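Side-chain contact in putative calcium-regulated periplasmic protein (Bacteroides thetaiotaomicron, PDB 3DB7), which binds calcium ions and is probably a calcium-regulated periplasmic protein of the PepSY-like family: residues Thr70-Val74 / Ala75-Ala79. Sequence-based numbering, arbitrary orientation.
Sequences TSVPV and AIIPA
V74 O accepts the backbone N-H of I77 at 2.9 Å (V74 O to I77 N), and one residue earlier P73 O accepts that of I76 at 3.1 Å (P73 O to I76 N). Two successive i to i+3 bonds define a single turn of 3-10 helix, here in the loop that leads from strand 62-66 of the antiparallel sheet to helix 79-88. Backbone angles agree: V74, A75 and I76 all have helical phi/psi values, whereas P73 and I77 have extended psi values and bracket the turn. Neither bond is straight; the N-H···O angles are 150° for the I76 bond and 148° for the I77 bond, and bent bonds of this kind are common in 3-10 turns.

Two apolar side-chain pairs, P73 with I76 and V72 with I77, flank these bonds. P73 and I76 lie side by side and point the same way, and CD1 of I76 rests against the pyrrolidine ring, 3.9 Å from P73 CD and equally near P73 CB. I76 continues to F20 and H24 of helix 15-24, while P73 also touches F25, so this pair packs the turn against the first helix.

In the other pair V72 meets I77 at an oblique angle, V72 CG1 lying 4.0 Å from I77 CG1. V72 holds CG1 anti to its own N (chi1 172°), which places that methyl beside the I77 branch; both residues also pack on V94 of strand 94-99, joining the turn to the sheet. The I77 side chain also lies along V74: its CB is 3.5 Å from V74 O, and its terminal CD1 ends 4.0 Å from V74 CA.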
loop_
_atom_site.group_PDB
_atom_site.type_symbol
_atom_site.label_atom_id
_atom_site.label_comp_id
_atom_site.label_asym_id
_atom_site.label_seq_id
_atom_site.Cartn_x
_atom_site.Cartn_y
_atom_site.Cartn_z
ATOM N N THR A 70 11.288 -6.592 12.537
ATOM C CA THR A 70 12.732 -6.636 12.324
ATOM C C THR A 70 13.053 -5.802 11.078
ATOM O O THR A 70 12.964 -4.565 11.122
ATOM C CB THR A 70 13.244 -8.059 12.258
ATOM O OG1 THR A 70 12.603 -8.773 11.210
ATOM C CG2 THR A 70 12.989 -8.770 13.613
ATOM N N SER A 71 13.429 -6.458 9.995
ATOM C CA SER A 71 13.458 -5.808 8.681
ATOM C C SER A 71 13.477 -6.869 7.617
ATOM O O SER A 71 13.714 -8.033 7.894
ATOM C CB SER A 71 14.651 -4.876 8.553
ATOM O OG SER A 71 15.863 -5.589 8.759
ATOM N N VAL A 72 13.209 -6.463 6.390
ATOM C CA VAL A 72 13.121 -7.412 5.297
ATOM C C VAL A 72 14.519 -7.951 4.931
ATOM O O VAL A 72 15.434 -7.159 4.671
ATOM C CB VAL A 72 12.508 -6.762 4.056
ATOM C CG1 VAL A 72 12.593 -7.671 2.865
ATOM C CG2 VAL A 72 11.045 -6.350 4.349
ATOM N N PRO A 73 14.676 -9.276 4.839
ATOM C CA PRO A 73 15.964 -9.802 4.382
ATOM C C PRO A 73 16.386 -9.191 3.056
ATOM O O PRO A 73 15.628 -9.165 2.121
ATOM C CB PRO A 73 15.715 -11.298 4.287
ATOM C CG PRO A 73 14.591 -11.552 5.352
ATOM C CD PRO A 73 13.718 -10.317 5.268
ATOM N N VAL A 74 17.619 -8.696 2.987
ATOM C CA VAL A 74 18.056 -7.897 1.841
ATOM C C VAL A 74 18.029 -8.704 0.563
ATOM O O VAL A 74 17.768 -8.164 -0.512
ATOM C CB VAL A 74 19.490 -7.286 2.060
ATOM C CG1 VAL A 74 20.005 -6.548 0.791
ATOM C CG2 VAL A 74 19.456 -6.317 3.231
ATOM N N ALA A 75 18.295 -10.005 0.665
ATOM C CA ALA A 75 18.332 -10.826 -0.552
ATOM C C ALA A 75 17.021 -10.746 -1.349
ATOM O O ALA A 75 17.028 -10.948 -2.539
ATOM C CB ALA A 75 18.622 -12.281 -0.190
ATOM N N ILE A 76 15.901 -10.506 -0.660
ATOM C CA ILE A 76 14.566 -10.412 -1.296
ATOM C C ILE A 76 14.390 -9.115 -2.100
ATOM O O ILE A 76 13.558 -9.035 -3.004
ATOM C CB ILE A 76 13.477 -10.433 -0.178
ATOM C CG1 ILE A 76 13.511 -11.780 0.543
ATOM C CG2 ILE A 76 12.044 -10.203 -0.717
ATOM C CD1 ILE A 76 12.696 -11.807 1.856
ATOM N N ILE A 77 15.115 -8.061 -1.732
ATOM C CA ILE A 77 14.947 -6.739 -2.318
ATOM C C ILE A 77 15.721 -6.578 -3.630
ATOM O O ILE A 77 16.951 -6.817 -3.670
ATOM C CB ILE A 77 15.448 -5.662 -1.317
ATOM C CG1 ILE A 77 14.771 -5.825 0.055
ATOM C CG2 ILE A 77 15.237 -4.280 -1.870
ATOM C CD1 ILE A 77 15.397 -5.005 1.116
ATOM N N PRO A 78 15.034 -6.220 -4.721
ATOM C CA PRO A 78 15.770 -6.050 -5.979
ATOM C C PRO A 78 16.922 -5.067 -5.808
ATOM O O PRO A 78 16.791 -4.064 -5.112
ATOM C CB PRO A 78 14.708 -5.520 -6.955
ATOM C CG PRO A 78 13.373 -6.010 -6.388
ATOM C CD PRO A 78 13.560 -6.101 -4.895
ATOM N N ALA A 79 18.051 -5.384 -6.446
ATOM C CA ALA A 79 19.248 -4.594 -6.230
ATOM C C ALA A 79 19.037 -3.126 -6.505
ATOM O O ALA A 79 19.552 -2.267 -5.788
ATOM C CB ALA A 79 20.422 -5.141 -7.104
#